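Local atomic coordinates of beta-galactosidase (Marinomonas sp. ef1, PDB entry 6Y2K), a protein that hydrolyses terminal beta-D-galactosyl residues of beta-galactosides as a cold-active glycoside hydrolase of family GH42 that assembles as a hexamer. Residues D251-G256 with H299-G304; L225-L230 with Q257-A262. All coordinates share one frame; numbering follows the deposited sequence. Where two conformers were deposited one is given.

Contact 1: D251-G256 with H299-G304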
ATOM      1  N   ASP A 251       8.893 -20.484 -39.991  1.00 15.12           N
ATOM      2  CA  ASP A 251      10.354 -20.449 -39.932  1.00 15.23           C
ATOM      3  C   ASP A 251      10.888 -19.368 -40.873  1.00 15.22           C
ATOM      4  O   ASP A 251      10.939 -19.571 -42.096  1.00 14.88           O
ATOM      5  CB  ASP A 251      10.908 -21.835 -40.282  1.00 15.30           C
ATOM      6  CG  ASP A 251      12.415 -21.948 -40.106  1.00 15.50           C
ATOM      7  OD1 ASP A 251      13.109 -20.917 -40.003  1.00 15.35           O
ATOM      8  OD2 ASP A 251      12.898 -23.105 -40.083  1.00 15.44           O
ATOM      9  N   HIS A 252      11.293 -18.234 -40.293  1.00 14.82           N
ATOM     10  CA  HIS A 252      11.762 -17.079 -41.064  1.00 15.07           C
ATOM     11  C   HIS A 252      13.161 -17.306 -41.647  1.00 15.76           C
ATOM     12  O   HIS A 252      13.507 -16.697 -42.661  1.00 17.09           O
ATOM     13  CB  HIS A 252      11.772 -15.805 -40.219  1.00 14.83           C
ATOM     14  CG  HIS A 252      10.415 -15.347 -39.767  1.00 14.88           C
ATOM     15  ND1 HIS A 252       9.521 -16.170 -39.111  1.00 14.53           N
ATOM     16  CD2 HIS A 252       9.810 -14.141 -39.865  1.00 14.71           C
ATOM     17  CE1 HIS A 252       8.424 -15.485 -38.831  1.00 14.73           C
ATOM     18  NE2 HIS A 252       8.575 -14.249 -39.273  1.00 14.47           N
ATOM     19  N   HIS A 253      13.971 -18.150 -41.013  1.00 16.42           N
ATOM     20  CA  HIS A 253      15.270 -18.523 -41.587  1.00 17.32           C
ATOM     21  C   HIS A 253      15.086 -19.319 -42.886  1.00 17.55           C
ATOM     22  O   HIS A 253      15.809 -19.097 -43.865  1.00 17.15           O
ATOM     23  CB  HIS A 253      16.111 -19.348 -40.606  1.00 18.00           C
ATOM     24  CG  HIS A 253      16.484 -18.613 -39.357  1.00 18.66           C
ATOM     25  ND1 HIS A 253      15.931 -18.903 -38.128  1.00 19.32           N
ATOM     26  CD2 HIS A 253      17.329 -17.576 -39.152  1.00 18.68           C
ATOM     27  CE1 HIS A 253      16.443 -18.095 -37.221  1.00 18.46           C
ATOM     28  NE2 HIS A 253      17.290 -17.277 -37.816  1.00 19.08           N
ATOM     29  N   LYS A 254      14.103 -20.220 -42.894  1.00 17.65           N
ATOM     30  CA  LYS A 254      13.871 -21.106 -44.038  1.00 18.10           C
ATOM     31  C   LYS A 254      13.288 -20.332 -45.220  1.00 18.15           C
ATOM     32  O   LYS A 254      13.752 -20.490 -46.351  1.00 18.28           O
ATOM     33  CB  LYS A 254      12.988 -22.298 -43.649  1.00 18.58           C
ATOM     34  CG  LYS A 254      12.992 -23.426 -44.672  1.00 19.26           C
ATOM     35  CD  LYS A 254      12.222 -24.636 -44.172  1.00 19.78           C
ATOM     36  CE  LYS A 254      12.284 -25.772 -45.189  1.00 20.24           C
ATOM     37  NZ  LYS A 254      11.517 -26.976 -44.764  1.00 20.16           N
ATOM     38  N   VAL A 255      12.302 -19.474 -44.958  1.00 17.79           N
ATOM     39  CA  VAL A 255      11.781 -18.562 -45.995  1.00 18.07           C
ATOM     40  C   VAL A 255      12.922 -17.682 -46.524  1.00 18.19           C
ATOM     41  O   VAL A 255      13.038 -17.475 -47.728  1.00 18.44           O
ATOM     42  CB  VAL A 255      10.610 -17.698 -45.470  1.00 17.74           C
ATOM     43  CG1 VAL A 255      10.231 -16.591 -46.453  1.00 18.14           C
ATOM     44  CG2 VAL A 255       9.400 -18.578 -45.188  1.00 17.85           C
ATOM     45  N   GLY A 256      13.771 -17.201 -45.615  1.00 18.97           N
ATOM     46  CA  GLY A 256      14.917 -16.364 -45.957  1.00 19.29           C
ATOM     47  C   GLY A 256      15.952 -16.974 -46.888  1.00 19.57           C
ATOM     48  O   GLY A 256      16.622 -16.228 -47.606  1.00 19.27           O
ATOM     49  N   HIS A 299      16.149  -6.447 -35.372  1.00 14.13           N
ATOM     50  CA  HIS A 299      17.203  -6.073 -36.321  1.00 14.48           C
ATOM     51  C   HIS A 299      18.257  -7.199 -36.393  1.00 14.60           C
ATOM     52  O   HIS A 299      18.659  -7.609 -37.477  1.00 14.68           O
ATOM     53  CB  HIS A 299      17.908  -4.782 -35.923  1.00 14.19           C
ATOM     54  CG  HIS A 299      17.028  -3.575 -35.884  1.00 14.14           C
ATOM     55  ND1 HIS A 299      16.050  -3.326 -36.817  1.00 13.98           N
ATOM     56  CD2 HIS A 299      17.020  -2.515 -35.041  1.00 14.12           C
ATOM     57  CE1 HIS A 299      15.465  -2.171 -36.547  1.00 14.34           C
ATOM     58  NE2 HIS A 299      16.030  -1.661 -35.467  1.00 14.30           N
ATOM     59  N   ASP A 300      18.678  -7.702 -35.232  1.00 14.88           N
ATOM     60  CA  ASP A 300      19.672  -8.789 -35.163  1.00 15.28           C
ATOM     61  C   ASP A 300      19.137 -10.147 -35.659  1.00 15.21           C
ATOM     62  O   ASP A 300      19.837 -10.867 -36.382  1.00 15.56           O
ATOM     63  CB  ASP A 300      20.244  -8.915 -33.736  1.00 15.47           C
ATOM     64  CG  ASP A 300      21.100  -7.704 -33.321  1.00 15.86           C
ATOM     65  OD1 ASP A 300      21.638  -6.985 -34.212  1.00 15.55           O
ATOM     66  OD2 ASP A 300      21.225  -7.470 -32.089  1.00 15.32           O
ATOM     67  N   LEU A 301      17.914 -10.495 -35.275  1.00 15.02           N
ATOM     68  CA  LEU A 301      17.269 -11.719 -35.770  1.00 15.41           C
ATOM     69  C   LEU A 301      17.158 -11.706 -37.305  1.00 15.45           C
ATOM     70  O   LEU A 301      17.536 -12.673 -37.975  1.00 15.79           O
ATOM     71  CB  LEU A 301      15.880 -11.880 -35.138  1.00 15.17           C
ATOM     72  CG  LEU A 301      14.935 -12.975 -35.643  1.00 15.04           C
ATOM     73  CD1 LEU A 301      15.457 -14.366 -35.325  1.00 14.86           C
ATOM     74  CD2 LEU A 301      13.563 -12.764 -35.022  1.00 14.90           C
ATOM     75  N   TYR A 302      16.670 -10.601 -37.852  1.00 15.78           N
ATOM     76  CA  TYR A 302      16.426 -10.514 -39.298  1.00 16.06           C
ATOM     77  C   TYR A 302      17.690 -10.260 -40.130  1.00 16.39           C
ATOM     78  O   TYR A 302      17.750 -10.689 -41.283  1.00 16.35           O
ATOM     79  CB  TYR A 302      15.291  -9.523 -39.609  1.00 15.36           C
ATOM     80  CG  TYR A 302      13.935  -9.989 -39.063  1.00 15.24           C
ATOM     81  CD1 TYR A 302      13.489 -11.296 -39.272  1.00 15.36           C
ATOM     82  CD2 TYR A 302      13.106  -9.133 -38.333  1.00 15.00           C
ATOM     83  CE1 TYR A 302      12.271 -11.744 -38.763  1.00 15.48           C
ATOM     84  CE2 TYR A 302      11.873  -9.573 -37.834  1.00 15.27           C
ATOM     85  CZ  TYR A 302      11.460 -10.879 -38.057  1.00 15.30           C
ATOM     86  OH  TYR A 302      10.245 -11.365 -37.592  1.00 15.29           O
ATOM     87  N   ARG A 303      18.700  -9.603 -39.564  1.00 16.63           N
ATOM     88  CA  ARG A 303      20.023  -9.602 -40.204  1.00 16.63           C
ATOM     89  C   ARG A 303      20.501 -11.055 -40.402  1.00 16.70           C
ATOM     90  O   ARG A 303      21.045 -11.387 -41.451  1.00 16.15           O
ATOM     91  CB  ARG A 303      21.054  -8.784 -39.419  1.00 17.00           C
ATOM     92  CG  ARG A 303      22.397  -8.651 -40.147  1.00 17.24           C
ATOM     93  CD  ARG A 303      23.370  -7.692 -39.463  1.00 17.94           C
ATOM     94  NE  ARG A 303      23.813  -8.233 -38.171  1.00 18.27           N
ATOM     95  CZ  ARG A 303      23.334  -7.891 -36.975  1.00 18.63           C
ATOM     96  NH1 ARG A 303      22.408  -6.940 -36.839  1.00 18.78           N
ATOM     97  NH2 ARG A 303      23.810  -8.498 -35.889  1.00 18.98           N
ATOM     98  N   GLY A 304      20.266 -11.920 -39.414  1.00 16.68           N
ATOM     99  CA  GLY A 304      20.570 -13.345 -39.557  1.00 17.43           C
ATOM    100  C   GLY A 304      19.737 -14.036 -40.638  1.00 17.91           C
ATOM    101  O   GLY A 304      20.288 -14.730 -41.490  1.00 17.61           O
TER
HETATM  102  O   HOH W   1      18.914 -14.815 -37.139  1.00 20.02           O

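Contact 2: L225-L230 with Q257-A262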
ATOM      1  N   LEU A 225       7.290 -20.252 -55.077  1.00 20.19           N
ATOM      2  CA  LEU A 225       6.725 -20.180 -56.422  1.00 21.61           C
ATOM      3  C   LEU A 225       6.878 -18.769 -57.009  1.00 20.47           C
ATOM      4  O   LEU A 225       7.163 -18.627 -58.199  1.00 20.26           O
ATOM      5  CB  LEU A 225       5.282 -20.704 -56.484  1.00 23.64           C
ATOM      6  CG  LEU A 225       4.050 -19.811 -56.343  1.00 25.46           C
ATOM      7  CD1 LEU A 225       3.794 -18.935 -57.566  1.00 25.83           C
ATOM      8  CD2 LEU A 225       2.838 -20.697 -56.073  1.00 27.13           C
ATOM      9  N   GLN A 226       6.725 -17.740 -56.178  1.00 19.31           N
ATOM     10  CA  GLN A 226       6.909 -16.356 -56.619  1.00 19.06           C
ATOM     11  C   GLN A 226       8.386 -16.066 -56.893  1.00 19.57           C
ATOM     12  O   GLN A 226       8.725 -15.457 -57.908  1.00 19.69           O
ATOM     13  CB  GLN A 226       6.329 -15.363 -55.600  1.00 18.68           C
ATOM     14  CG  GLN A 226       4.834 -15.575 -55.329  1.00 18.80           C
ATOM     15  CD  GLN A 226       4.125 -14.387 -54.685  1.00 18.76           C
ATOM     16  OE1 GLN A 226       4.597 -13.239 -54.776  1.00 19.98           O
ATOM     17  NE2 GLN A 226       3.011 -14.642 -54.037  1.00 17.20           N
ATOM     18  N   VAL A 227       9.259 -16.515 -55.998  1.00 19.43           N
ATOM     19  CA  VAL A 227      10.709 -16.343 -56.171  1.00 19.60           C
ATOM     20  C   VAL A 227      11.200 -16.944 -57.506  1.00 19.66           C
ATOM     21  O   VAL A 227      11.990 -16.315 -58.219  1.00 19.06           O
ATOM     22  CB  VAL A 227      11.491 -16.966 -54.979  1.00 19.50           C
ATOM     23  CG1 VAL A 227      12.980 -17.120 -55.289  1.00 20.15           C
ATOM     24  CG2 VAL A 227      11.305 -16.131 -53.717  1.00 19.52           C
ATOM     25  N   ASP A 228      10.748 -18.157 -57.830  1.00 19.78           N
ATOM     26  CA  ASP A 228      11.185 -18.818 -59.073  1.00 19.94           C
ATOM     27  C   ASP A 228      10.814 -17.989 -60.314  1.00 20.21           C
ATOM     28  O   ASP A 228      11.643 -17.826 -61.223  1.00 20.09           O
ATOM     29  CB  ASP A 228      10.629 -20.234 -59.192  1.00 19.84           C
ATOM     30  CG  ASP A 228      11.237 -21.206 -58.192  1.00 20.50           C
ATOM     31  OD1 ASP A 228      12.281 -20.916 -57.566  1.00 20.66           O
ATOM     32  OD2 ASP A 228      10.655 -22.294 -58.048  1.00 21.70           O
ATOM     33  N   ILE A 229       9.594 -17.442 -60.324  1.00 19.45           N
ATOM     34  CA  ILE A 229       9.139 -16.562 -61.406  1.00 19.25           C
ATOM     35  C   ILE A 229       9.977 -15.283 -61.487  1.00 19.55           C
ATOM     36  O   ILE A 229      10.362 -14.859 -62.590  1.00 18.73           O
ATOM     37  CB  ILE A 229       7.649 -16.182 -61.237  1.00 19.16           C
ATOM     38  CG1 ILE A 229       6.756 -17.418 -61.400  1.00 19.02           C
ATOM     39  CG2 ILE A 229       7.230 -15.109 -62.245  1.00 19.23           C
ATOM     40  CD1 ILE A 229       5.380 -17.267 -60.787  1.00 19.49           C
ATOM     41  N   LEU A 230      10.238 -14.671 -60.327  1.00 18.81           N
ATOM     42  CA  LEU A 230      10.980 -13.420 -60.267  1.00 19.30           C
ATOM     43  C   LEU A 230      12.468 -13.602 -60.621  1.00 19.78           C
ATOM     44  O   LEU A 230      13.048 -12.708 -61.244  1.00 19.39           O
ATOM     45  CB  LEU A 230      10.801 -12.736 -58.904  1.00 19.23           C
ATOM     46  CG  LEU A 230       9.366 -12.263 -58.599  1.00 18.78           C
ATOM     47  CD1 LEU A 230       9.181 -11.962 -57.114  1.00 18.57           C
ATOM     48  CD2 LEU A 230       8.984 -11.057 -59.447  1.00 19.03           C
ATOM     49  N   GLN A 257      16.086 -18.307 -46.887  1.00 20.07           N
ATOM     50  CA  GLN A 257      16.994 -19.029 -47.798  0.50 20.83           C
ATOM     51  C   GLN A 257      16.684 -18.733 -49.270  1.00 20.64           C
ATOM     52  O   GLN A 257      17.571 -18.778 -50.122  1.00 20.29           O
ATOM     53  CB  GLN A 257      16.902 -20.554 -47.599  0.50 21.73           C
ATOM     54  CG  GLN A 257      17.431 -21.110 -46.286  0.50 22.40           C
ATOM     55  CD  GLN A 257      17.152 -22.599 -46.144  0.50 22.97           C
ATOM     56  OE1 GLN A 257      17.376 -23.186 -45.090  0.50 23.19           O
ATOM     57  NE2 GLN A 257      16.647 -23.214 -47.213  0.50 24.02           N
ATOM     58  N   ASP A 258      15.412 -18.456 -49.572  1.00 19.50           N
ATOM     59  CA  ASP A 258      14.968 -18.203 -50.944  1.00 19.60           C
ATOM     60  C   ASP A 258      14.971 -16.727 -51.353  1.00 18.97           C
ATOM     61  O   ASP A 258      14.570 -16.402 -52.464  1.00 19.50           O
ATOM     62  CB  ASP A 258      13.572 -18.824 -51.155  1.00 19.80           C
ATOM     63  CG  ASP A 258      13.583 -20.346 -51.010  1.00 19.92           C
ATOM     64  OD1 ASP A 258      14.545 -20.985 -51.479  1.00 19.19           O
ATOM     65  OD2 ASP A 258      12.626 -20.911 -50.437  1.00 19.70           O
ATOM     66  N   LEU A 259      15.430 -15.842 -50.471  1.00 18.15           N
ATOM     67  CA  LEU A 259      15.383 -14.409 -50.707  1.00 17.97           C
ATOM     68  C   LEU A 259      16.770 -13.794 -50.546  1.00 17.67           C
ATOM     69  O   LEU A 259      17.689 -14.429 -50.020  1.00 17.29           O
ATOM     70  CB  LEU A 259      14.386 -13.753 -49.747  1.00 18.38           C
ATOM     71  CG  LEU A 259      12.916 -14.157 -49.942  1.00 18.60           C
ATOM     72  CD1 LEU A 259      12.105 -13.786 -48.704  1.00 18.94           C
ATOM     73  CD2 LEU A 259      12.304 -13.511 -51.182  1.00 18.55           C
ATOM     74  N   ASP A 260      16.910 -12.559 -51.018  1.00 17.38           N
ATOM     75  CA  ASP A 260      18.182 -11.832 -50.957  1.00 17.32           C
ATOM     76  C   ASP A 260      18.317 -10.958 -49.719  1.00 17.32           C
ATOM     77  O   ASP A 260      19.431 -10.707 -49.262  1.00 17.66           O
ATOM     78  CB  ASP A 260      18.343 -10.966 -52.201  1.00 17.13           C
ATOM     79  CG  ASP A 260      18.315 -11.779 -53.469  1.00 17.29           C
ATOM     80  OD1 ASP A 260      19.050 -12.795 -53.550  1.00 17.19           O
ATOM     81  OD2 ASP A 260      17.534 -11.430 -54.380  1.00 17.14           O
ATOM     82  N   VAL A 261      17.189 -10.465 -49.204  1.00 17.00           N
ATOM     83  CA  VAL A 261      17.174  -9.495 -48.114  1.00 16.76           C
ATOM     84  C   VAL A 261      16.053  -9.865 -47.145  1.00 16.19           C
ATOM     85  O   VAL A 261      14.983 -10.300 -47.578  1.00 15.40           O
ATOM     86  CB  VAL A 261      16.883  -8.064 -48.636  1.00 17.31           C
ATOM     87  CG1 VAL A 261      16.869  -7.061 -47.486  1.00 17.63           C
ATOM     88  CG2 VAL A 261      17.890  -7.648 -49.712  1.00 17.68           C
ATOM     89  N   ALA A 262      16.312  -9.694 -45.850  1.00 15.80           N
ATOM     90  CA  ALA A 262      15.268  -9.766 -44.831  1.00 16.01           C
ATOM     91  C   ALA A 262      14.894  -8.339 -44.484  1.00 15.76           C
ATOM     92  O   ALA A 262      15.756  -7.551 -44.106  1.00 15.93           O
ATOM     93  CB  ALA A 262      15.770 -10.491 -43.599  1.00 15.93           C
TER

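Contact 1: D251-G256 with H299-G304
His252 and Tyr302 bring their rings together between the short helix 252-256 and helix 294-305. The closest approach is His252 CD2 to Tyr302 CE1, 3.6 Å, and the imidazole carbon lies at the tyrosine ring's edge, near its plane. The two rings meet obliquely, with centroids 5.8 Å apart and planes inclined by 32°. Both side chains have CG anti to their own carbonyl carbon (chi1 -65° in each), which carries the two rings into the gap between the helices. Tyr302 OH also packs against His252 CD2, but its hydrogen bond goes to Met244 O, at the end of barrel strand 238-244, and His252 ND1 bonds to Phe250 O. Phe250 also stacks on the His252 ring.

The second kind of contact is polar and indirect. A water lies in the plane of the His253 ring at its edge, 3.0 Å from His253 NE2, and donates to Leu301 O at 2.7 Å. Beside this bridge Leu301 CD1 comes within 4.2 Å of His253 NE2, a loose van der Waals approach of a methyl to the imidazole, while Leu301 CD2 rests over one face of the Tyr302 ring, 4.0 Å above its plane and offset toward the rim.

Within each helix, side chains add local bonds. Asp251 is the N-cap of helix 252-256: its OD1 accepts from Lys254 N at 3.1 Å, the donor lying well above the carboxylate plane. On the other helix, Arg303 NH1 forms a salt bridge with Asp300 OD1 (2.7 Å), and Arg303 also pairs with Asp454.

The helices are therefore joined by an oblique aromatic contact, a loose Leu301-His253 approach and one bridging water, with no direct polar bond between them; bonds to Phe250 O and Met244 O probably help to fix how the two rings are turned.

Contact 2: L225-L230 with Q257-A262
Part of the outer shell of the (beta/alpha)8 barrel is built here, where the long helix 205-233 packs against the loop that leads into barrel strand 261-266. Val227 is the residue of the helix that makes the contact, its CB directed at the loop, and its two methyls divide the work. CG1 sits 3.3 Å from Asp258 O, a close approach of a methyl to a carbonyl oxygen, and CG2 lies 3.5 Å from the same oxygen. Asp258 O is buried by this contact and has no hydrogen-bonding partner in the model. CG2 also meets Leu259 CD2 at 3.8 Å, the two side chains crossing at a slant.

In barrel terms, the contact joins elements that come before and after strand 238-244 in the chain, and Leu259 also packs on that strand, against Leu239, His241 and Tyr243. Further along, Asp260 OD2 forms a salt bridge with Arg231 of the same helix and accepts from Leu239 N. On the Asp258 side, Lys224 and Val220, about one and two helical turns before Val227, touch its side chain.

The centres of contacts 1 and 2 lie about 14 Å apart, both within the TIM-barrel part of the chain. Their segments alternate along the sequence: 225-230 comes first, then 251-256, then 257-262, then 299-304. Residues 251-256 and 257-262 are consecutive, so the short helix 252-256 runs on through a loop into strand 261-266. The two contacts also touch directly, Tyr302 O lying 3.1 Å from Ala262 CB. The chain between the neighbouring barrel strands 238-244 and 261-266 thus packs on helix 205-233, which precedes both strands, in contact 2, and on helix 294-305, which follows both, in contact 1.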